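Long-range contact in MW1564 protein (Staphylococcus aureus, PDB 3NTV), which probably transfers methyl groups from S-adenosylmethionine to hydroxyl groups, as a putative caffeoyl-CoA O-methyltransferase with a Rossmann-like fold: residues L166-H180 with F218-G231. Residues are numbered along the deposited sequence; the frame is centred on the assembly and turned at random.
Sequences LKHQGLVITDNVLYH and FLNIDDGLAISIKG
Val172 and Ser228 form a hydrogen-bonded pair where strand 170-175 of the Rossmann-like methyltransferase sheet meets strand 225-230, the one strand that runs against the others; the strand axes lie 159° apart. Four backbone bonds, Val172 N to Ser228 O (2.8 Å) and its return, and the same exchange between Thr174 and Ala226, define this buried, tightly packed part. On the face bearing Ile173, its CG2 branch, anti to the backbone N, meets Leu225 CD1 at 3.6 Å, while Ile173 CD1 lies alongside Ile227, whose side chain points the same way. The face of Thr174 and Ser228 holds a water bound to both hydroxyls and donating to Val172 O; Thr174 OG1 also bonds Tyr204, and Ser228 OG bonds Thr216. Beyond Asp175, Leu178 N bonds Asp223 O (3.0 Å), tying the two loops together. The looser ends are more exposed: His168 brings ring-edge CD2 to 3.2 Å from Gly231 O, and His180 ND1 makes a weak bond to Asp223 OD1, ring and carboxylate planes 84° apart. Lys230, by contrast, runs extended past Leu166 in the opposite direction, and its NZ, also bonded to Thr163 O, reaches Leu166 O at 2.8 Å in the carbonyl plane.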
ATOM      1  N   LEU A 166     -16.055  11.228  -9.015  1.00 16.00           N
ATOM      2  CA  LEU A 166     -15.644  10.032  -8.273  1.00 14.41           C
ATOM      3  C   LEU A 166     -16.762   9.602  -7.313  1.00 20.80           C
ATOM      4  O   LEU A 166     -17.296  10.422  -6.557  1.00 20.74           O
ATOM      5  CB  LEU A 166     -14.359  10.366  -7.491  1.00 14.07           C
ATOM      6  CG  LEU A 166     -13.712   9.237  -6.678  1.00 16.52           C
ATOM      7  CD1 LEU A 166     -13.179   8.133  -7.613  1.00 16.79           C
ATOM      8  CD2 LEU A 166     -12.584   9.792  -5.817  1.00 16.07           C
ATOM      9  N   LYS A 167     -17.085   8.317  -7.313  1.00 18.38           N
ATOM     10  CA  LYS A 167     -18.140   7.826  -6.431  1.00 17.82           C
ATOM     11  C   LYS A 167     -17.742   7.918  -4.979  1.00 22.14           C
ATOM     12  O   LYS A 167     -16.543   7.974  -4.656  1.00 20.58           O
ATOM     13  CB  LYS A 167     -18.526   6.387  -6.771  1.00 19.10           C
ATOM     14  CG  LYS A 167     -17.433   5.362  -6.491  1.00 25.12           C
ATOM     15  CD  LYS A 167     -17.981   3.968  -6.550  1.00 27.23           C
ATOM     16  CE  LYS A 167     -16.918   2.977  -6.150  1.00 23.29           C
ATOM     17  NZ  LYS A 167     -17.356   1.588  -6.471  1.00 24.56           N
ATOM     18  N   HIS A 168     -18.759   7.900  -4.091  1.00 21.29           N
ATOM     19  CA  HIS A 168     -18.565   7.838  -2.649  1.00 22.15           C
ATOM     20  C   HIS A 168     -17.813   6.511  -2.385  1.00 22.13           C
ATOM     21  O   HIS A 168     -18.138   5.477  -2.990  1.00 19.27           O
ATOM     22  CB  HIS A 168     -19.932   7.838  -1.938  1.00 24.39           C
ATOM     23  CG  HIS A 168     -19.857   7.540  -0.470  1.00 29.53           C
ATOM     24  ND1 HIS A 168     -20.387   6.372   0.061  1.00 32.09           N
ATOM     25  CD2 HIS A 168     -19.311   8.268   0.535  1.00 32.12           C
ATOM     26  CE1 HIS A 168     -20.145   6.429   1.362  1.00 31.48           C
ATOM     27  NE2 HIS A 168     -19.494   7.545   1.694  1.00 31.83           N
ATOM     28  N   GLN A 169     -16.771   6.576  -1.536  1.00 19.95           N
ATOM     29  CA  GLN A 169     -15.871   5.448  -1.226  1.00 19.55           C
ATOM     30  C   GLN A 169     -14.895   5.139  -2.373  1.00 21.78           C
ATOM     31  O   GLN A 169     -14.102   4.211  -2.269  1.00 21.64           O
ATOM     32  CB  GLN A 169     -16.599   4.199  -0.688  1.00 21.80           C
ATOM     33  CG  GLN A 169     -17.257   4.453   0.659  1.00 34.83           C
ATOM     34  CD  GLN A 169     -17.839   3.203   1.251  1.00 63.14           C
ATOM     35  OE1 GLN A 169     -18.798   2.624   0.728  1.00 59.09           O
ATOM     36  NE2 GLN A 169     -17.293   2.785   2.382  1.00 61.26           N
ATOM     37  N   GLY A 170     -14.921   5.961  -3.430  1.00 15.55           N
ATOM     38  CA  GLY A 170     -13.966   5.868  -4.532  1.00 15.02           C
ATOM     39  C   GLY A 170     -12.584   6.295  -4.048  1.00 17.21           C
ATOM     40  O   GLY A 170     -12.446   6.894  -2.973  1.00 16.36           O
ATOM     41  N   LEU A 171     -11.548   6.029  -4.851  1.00 13.52           N
ATOM     42  CA  LEU A 171     -10.179   6.355  -4.477  1.00 13.94           C
ATOM     43  C   LEU A 171      -9.521   7.396  -5.346  1.00 14.34           C
ATOM     44  O   LEU A 171      -9.647   7.346  -6.568  1.00 14.69           O
ATOM     45  CB  LEU A 171      -9.281   5.082  -4.589  1.00 14.70           C
ATOM     46  CG  LEU A 171      -9.743   3.811  -3.889  1.00 18.94           C
ATOM     47  CD1 LEU A 171      -8.770   2.655  -4.190  1.00 20.12           C
ATOM     48  CD2 LEU A 171      -9.839   4.028  -2.375  1.00 20.37           C
ATOM     49  N   VAL A 172      -8.697   8.262  -4.724  1.00 12.60           N
ATOM     50  CA  VAL A 172      -7.786   9.144  -5.454  1.00 11.29           C
ATOM     51  C   VAL A 172      -6.399   8.600  -5.116  1.00 13.88           C
ATOM     52  O   VAL A 172      -6.021   8.543  -3.925  1.00 14.57           O
ATOM     53  CB  VAL A 172      -7.864  10.652  -5.142  1.00 15.81           C
ATOM     54  CG1 VAL A 172      -6.889  11.439  -6.047  1.00 16.03           C
ATOM     55  CG2 VAL A 172      -9.279  11.169  -5.325  1.00 15.62           C
ATOM     56  N   ILE A 173      -5.665   8.176  -6.151  1.00 12.32           N
ATOM     57  CA  ILE A 173      -4.297   7.689  -5.990  1.00 11.88           C
ATOM     58  C   ILE A 173      -3.371   8.791  -6.519  1.00 14.78           C
ATOM     59  O   ILE A 173      -3.457   9.164  -7.700  1.00 14.61           O
ATOM     60  CB  ILE A 173      -4.059   6.356  -6.757  1.00 14.16           C
ATOM     61  CG1 ILE A 173      -5.076   5.242  -6.340  1.00 14.07           C
ATOM     62  CG2 ILE A 173      -2.599   5.905  -6.576  1.00 15.11           C
ATOM     63  CD1 ILE A 173      -5.188   5.006  -4.880  1.00 18.17           C
ATOM     64  N   THR A 174      -2.526   9.347  -5.646  1.00 11.46           N
ATOM     65  CA  THR A 174      -1.596  10.397  -6.082  1.00 11.20           C
ATOM     66  C   THR A 174      -0.179   9.853  -6.068  1.00 15.11           C
ATOM     67  O   THR A 174       0.339   9.477  -5.004  1.00 14.59           O
ATOM     68  CB  THR A 174      -1.675  11.690  -5.237  1.00 16.37           C
ATOM     69  OG1 THR A 174      -3.028  12.126  -5.073  1.00 15.94           O
ATOM     70  CG2 THR A 174      -0.869  12.817  -5.867  1.00 15.71           C
ATOM     71  N   ASP A 175       0.461   9.855  -7.242  1.00 12.16           N
ATOM     72  CA  ASP A 175       1.856   9.454  -7.364  1.00 13.65           C
ATOM     73  C   ASP A 175       2.762  10.665  -7.171  1.00 16.86           C
ATOM     74  O   ASP A 175       2.312  11.806  -7.310  1.00 16.00           O
ATOM     75  CB  ASP A 175       2.126   8.821  -8.743  1.00 15.59           C
ATOM     76  CG  ASP A 175       3.367   7.947  -8.810  1.00 23.46           C
ATOM     77  OD1 ASP A 175       3.974   7.678  -7.740  1.00 22.43           O
ATOM     78  OD2 ASP A 175       3.757   7.565  -9.926  1.00 28.86           O
ATOM     79  N   ASN A 176       4.043  10.403  -6.872  1.00 14.18           N
ATOM     80  CA  ASN A 176       5.075  11.421  -6.797  1.00 14.57           C
ATOM     81  C   ASN A 176       4.883  12.445  -5.693  1.00 17.39           C
ATOM     82  O   ASN A 176       5.280  13.599  -5.843  1.00 16.46           O
ATOM     83  CB  ASN A 176       5.254  12.063  -8.183  1.00 17.16           C
ATOM     84  CG  ASN A 176       6.647  12.521  -8.504  1.00 20.14           C
ATOM     85  OD1 ASN A 176       7.638  12.132  -7.866  1.00 18.67           O
ATOM     86  ND2 ASN A 176       6.731  13.373  -9.498  1.00 22.64           N
ATOM     87  N   VAL A 177       4.356  11.999  -4.546  1.00 15.39           N
ATOM     88  CA  VAL A 177       4.142  12.878  -3.383  1.00 16.48           C
ATOM     89  C   VAL A 177       5.459  13.200  -2.642  1.00 21.71           C
ATOM     90  O   VAL A 177       5.468  14.059  -1.759  1.00 21.48           O
ATOM     91  CB  VAL A 177       2.974  12.460  -2.457  1.00 19.74           C
ATOM     92  CG1 VAL A 177       1.640  12.535  -3.196  1.00 19.54           C
ATOM     93  CG2 VAL A 177       3.203  11.074  -1.865  1.00 19.27           C
ATOM     94  N   LEU A 178       6.569  12.551  -3.039  1.00 18.32           N
ATOM     95  CA  LEU A 178       7.906  12.866  -2.504  1.00 19.26           C
ATOM     96  C   LEU A 178       8.786  13.532  -3.584  1.00 24.10           C
ATOM     97  O   LEU A 178       9.977  13.721  -3.355  1.00 24.26           O
ATOM     98  CB  LEU A 178       8.611  11.595  -1.960  1.00 19.62           C
ATOM     99  CG  LEU A 178       8.018  10.943  -0.695  1.00 23.25           C
ATOM    100  CD1 LEU A 178       8.762   9.674  -0.362  1.00 23.61           C
ATOM    101  CD2 LEU A 178       8.084  11.876   0.515  1.00 24.00           C
ATOM    102  N   TYR A 179       8.195  13.928  -4.746  1.00 20.05           N
ATOM    103  CA  TYR A 179       8.922  14.482  -5.901  1.00 19.52           C
ATOM    104  C   TYR A 179      10.241  13.749  -6.150  1.00 22.21           C
ATOM    105  O   TYR A 179      11.328  14.308  -5.988  1.00 21.39           O
ATOM    106  CB  TYR A 179       9.084  16.037  -5.935  1.00 20.51           C
ATOM    107  CG  TYR A 179       9.479  16.494  -7.335  1.00 22.32           C
ATOM    108  CD1 TYR A 179      10.745  17.018  -7.591  1.00 24.38           C
ATOM    109  CD2 TYR A 179       8.657  16.228  -8.431  1.00 22.40           C
ATOM    110  CE1 TYR A 179      11.161  17.311  -8.895  1.00 24.35           C
ATOM    111  CE2 TYR A 179       9.057  16.527  -9.731  1.00 22.24           C
ATOM    112  CZ  TYR A 179      10.299  17.090  -9.958  1.00 31.16           C
ATOM    113  OH  TYR A 179      10.656  17.398 -11.253  1.00 29.37           O
ATOM    114  N   HIS A 180      10.139  12.439  -6.411  1.00 20.54           N
ATOM    115  CA  HIS A 180      11.279  11.565  -6.702  1.00 21.11           C
ATOM    116  C   HIS A 180      12.278  11.447  -5.536  1.00 26.43           C
ATOM    117  O   HIS A 180      13.422  11.036  -5.743  1.00 27.72           O
ATOM    118  CB  HIS A 180      11.967  12.016  -8.009  1.00 21.24           C
ATOM    119  CG  HIS A 180      11.028  12.230  -9.155  1.00 24.28           C
ATOM    120  ND1 HIS A 180      10.420  11.163  -9.802  1.00 25.47           N
ATOM    121  CD2 HIS A 180      10.640  13.380  -9.748  1.00 25.08           C
ATOM    122  CE1 HIS A 180       9.692  11.704 -10.767  1.00 24.26           C
ATOM    123  NE2 HIS A 180       9.789  13.036 -10.765  1.00 24.51           N
ATOM    124  N   PHE A 218      -0.038   8.220   3.328  1.00 16.41           N
ATOM    125  CA  PHE A 218       1.142   8.363   2.480  1.00 15.30           C
ATOM    126  C   PHE A 218       2.104   7.225   2.669  1.00 18.50           C
ATOM    127  O   PHE A 218       2.284   6.726   3.791  1.00 19.14           O
ATOM    128  CB  PHE A 218       1.869   9.699   2.749  1.00 15.99           C
ATOM    129  CG  PHE A 218       1.051  10.927   2.460  1.00 16.11           C
ATOM    130  CD1 PHE A 218       1.208  11.622   1.265  1.00 17.84           C
ATOM    131  CD2 PHE A 218       0.128  11.401   3.384  1.00 18.73           C
ATOM    132  CE1 PHE A 218       0.498  12.797   1.026  1.00 19.00           C
ATOM    133  CE2 PHE A 218      -0.621  12.548   3.119  1.00 22.06           C
ATOM    134  CZ  PHE A 218      -0.428  13.243   1.941  1.00 19.10           C
ATOM    135  N   LEU A 219       2.801   6.866   1.588  1.00 16.35           N
ATOM    136  CA  LEU A 219       3.772   5.774   1.592  1.00 15.98           C
ATOM    137  C   LEU A 219       5.077   6.222   0.988  1.00 20.67           C
ATOM    138  O   LEU A 219       5.061   6.853  -0.077  1.00 20.30           O
ATOM    139  CB  LEU A 219       3.251   4.598   0.724  1.00 16.34           C
ATOM    140  CG  LEU A 219       1.944   3.921   1.132  1.00 20.64           C
ATOM    141  CD1 LEU A 219       1.585   2.837   0.136  1.00 21.21           C
ATOM    142  CD2 LEU A 219       2.053   3.303   2.521  1.00 22.19           C
ATOM    143  N   ASN A 220       6.219   5.858   1.608  1.00 19.93           N
ATOM    144  CA  ASN A 220       7.519   6.185   1.006  1.00 20.65           C
ATOM    145  C   ASN A 220       8.039   4.984   0.232  1.00 26.38           C
ATOM    146  O   ASN A 220       8.960   4.262   0.657  1.00 27.04           O
ATOM    147  CB  ASN A 220       8.545   6.729   2.014  1.00 24.83           C
ATOM    148  CG  ASN A 220       8.839   5.795   3.149  1.00 40.45           C
ATOM    149  OD1 ASN A 220       7.964   5.060   3.613  1.00 30.60           O
ATOM    150  ND2 ASN A 220      10.090   5.775   3.581  1.00 35.83           N
ATOM    151  N   ILE A 221       7.369   4.720  -0.871  1.00 21.24           N
ATOM    152  CA  ILE A 221       7.729   3.690  -1.830  1.00 21.37           C
ATOM    153  C   ILE A 221       7.968   4.431  -3.117  1.00 21.79           C
ATOM    154  O   ILE A 221       7.215   5.357  -3.433  1.00 20.38           O
ATOM    155  CB  ILE A 221       6.660   2.574  -2.027  1.00 25.09           C
ATOM    156  CG1 ILE A 221       5.248   3.106  -2.406  1.00 25.47           C
ATOM    157  CG2 ILE A 221       6.649   1.618  -0.846  1.00 27.53           C
ATOM    158  CD1 ILE A 221       4.399   2.090  -3.244  1.00 34.40           C
ATOM    159  N   ASP A 222       9.039   4.061  -3.843  1.00 19.52           N
ATOM    160  CA  ASP A 222       9.329   4.645  -5.157  1.00 17.74           C
ATOM    161  C   ASP A 222       9.366   6.192  -5.075  1.00 21.04           C
ATOM    162  O   ASP A 222      10.129   6.727  -4.272  1.00 22.09           O
ATOM    163  CB  ASP A 222       8.293   4.101  -6.189  1.00 18.64           C
ATOM    164  CG  ASP A 222       8.349   2.592  -6.382  1.00 26.81           C
ATOM    165  OD1 ASP A 222       9.471   2.031  -6.394  1.00 26.73           O
ATOM    166  OD2 ASP A 222       7.280   1.981  -6.585  1.00 27.17           O
ATOM    167  N   ASP A 223       8.503   6.894  -5.824  1.00 17.87           N
ATOM    168  CA  ASP A 223       8.449   8.361  -5.828  1.00 16.89           C
ATOM    169  C   ASP A 223       7.530   8.941  -4.765  1.00 19.00           C
ATOM    170  O   ASP A 223       7.324  10.156  -4.751  1.00 18.71           O
ATOM    171  CB  ASP A 223       7.968   8.822  -7.211  1.00 17.93           C
ATOM    172  CG  ASP A 223       8.932   8.507  -8.325  1.00 27.85           C
ATOM    173  OD1 ASP A 223      10.150   8.653  -8.106  1.00 26.17           O
ATOM    174  OD2 ASP A 223       8.463   8.117  -9.420  1.00 31.27           O
ATOM    175  N   GLY A 224       6.951   8.080  -3.931  1.00 16.92           N
ATOM    176  CA  GLY A 224       5.993   8.490  -2.909  1.00 16.47           C
ATOM    177  C   GLY A 224       4.579   8.305  -3.443  1.00 20.03           C
ATOM    178  O   GLY A 224       4.306   8.653  -4.598  1.00 20.62           O
ATOM    179  N   LEU A 225       3.679   7.722  -2.633  1.00 14.99           N
ATOM    180  CA  LEU A 225       2.305   7.472  -3.061  1.00 15.59           C
ATOM    181  C   LEU A 225       1.319   7.865  -1.976  1.00 20.06           C
ATOM    182  O   LEU A 225       1.600   7.647  -0.797  1.00 21.32           O
ATOM    183  CB  LEU A 225       2.149   5.960  -3.395  1.00 15.89           C
ATOM    184  CG  LEU A 225       0.858   5.547  -4.133  1.00 19.77           C
ATOM    185  CD1 LEU A 225       0.854   6.076  -5.563  1.00 18.56           C
ATOM    186  CD2 LEU A 225       0.712   4.033  -4.170  1.00 21.79           C
ATOM    187  N   ALA A 226       0.209   8.483  -2.351  1.00 14.39           N
ATOM    188  CA  ALA A 226      -0.857   8.763  -1.397  1.00 14.36           C
ATOM    189  C   ALA A 226      -2.097   8.053  -1.880  1.00 16.18           C
ATOM    190  O   ALA A 226      -2.320   7.926  -3.105  1.00 14.09           O
ATOM    191  CB  ALA A 226      -1.123  10.245  -1.245  1.00 15.44           C
ATOM    192  N   ILE A 227      -2.887   7.567  -0.921  1.00 15.05           N
ATOM    193  CA  ILE A 227      -4.150   6.908  -1.185  1.00 13.20           C
ATOM    194  C   ILE A 227      -5.198   7.667  -0.406  1.00 15.84           C
ATOM    195  O   ILE A 227      -5.078   7.771   0.830  1.00 14.08           O
ATOM    196  CB  ILE A 227      -4.136   5.422  -0.776  1.00 15.81           C
ATOM    197  CG1 ILE A 227      -3.062   4.624  -1.554  1.00 16.09           C
ATOM    198  CG2 ILE A 227      -5.548   4.782  -0.895  1.00 16.45           C
ATOM    199  CD1 ILE A 227      -2.797   3.220  -0.852  1.00 18.37           C
ATOM    200  N   SER A 228      -6.230   8.158  -1.118  1.00 13.25           N
ATOM    201  CA  SER A 228      -7.316   8.934  -0.521  1.00 13.63           C
ATOM    202  C   SER A 228      -8.645   8.270  -0.786  1.00 17.95           C
ATOM    203  O   SER A 228      -8.992   8.024  -1.934  1.00 18.22           O
ATOM    204  CB  SER A 228      -7.340  10.363  -1.073  1.00 16.03           C
ATOM    205  OG  SER A 228      -6.110  11.042  -0.904  1.00 16.54           O
ATOM    206  N   ILE A 229      -9.420   8.028   0.263  1.00 13.57           N
ATOM    207  CA  ILE A 229     -10.756   7.438   0.137  1.00 13.24           C
ATOM    208  C   ILE A 229     -11.759   8.578   0.248  1.00 18.48           C
ATOM    209  O   ILE A 229     -11.738   9.291   1.256  1.00 18.75           O
ATOM    210  CB  ILE A 229     -11.070   6.381   1.241  1.00 16.94           C
ATOM    211  CG1 ILE A 229     -10.023   5.240   1.273  1.00 18.16           C
ATOM    212  CG2 ILE A 229     -12.495   5.828   1.033  1.00 19.43           C
ATOM    213  CD1 ILE A 229     -10.201   4.230   2.483  1.00 18.14           C
ATOM    214  N   LYS A 230     -12.651   8.715  -0.731  1.00 16.65           N
ATOM    215  CA  LYS A 230     -13.689   9.749  -0.701  1.00 16.79           C
ATOM    216  C   LYS A 230     -14.814   9.373   0.258  1.00 21.48           C
ATOM    217  O   LYS A 230     -15.449   8.330   0.101  1.00 21.59           O
ATOM    218  CB  LYS A 230     -14.239   9.988  -2.108  1.00 18.82           C
ATOM    219  CG  LYS A 230     -15.375  11.004  -2.195  1.00 19.11           C
ATOM    220  CD  LYS A 230     -15.590  11.439  -3.628  1.00 19.61           C
ATOM    221  CE  LYS A 230     -16.836  12.290  -3.775  1.00 24.14           C
ATOM    222  NZ  LYS A 230     -17.018  12.800  -5.162  1.00 22.83           N
ATOM    223  N   GLY A 231     -15.079  10.268   1.203  1.00 22.84           N
ATOM    224  CA  GLY A 231     -16.160  10.115   2.175  1.00 44.67           C
ATOM    225  C   GLY A 231     -17.429  10.815   1.729  1.00 81.03           C
ATOM    226  O   GLY A 231     -17.663  10.998   0.529  1.00 45.40           O
TER
HETATM  227  O   HOH W   1      -4.283  10.643  -3.072  1.00 15.41           O
HETATM  228  O   HOH W   2       5.768   5.920  -7.006  1.00 19.40           O
HETATM  229  O   HOH W   3       6.209   9.539 -10.454  1.00 35.74           O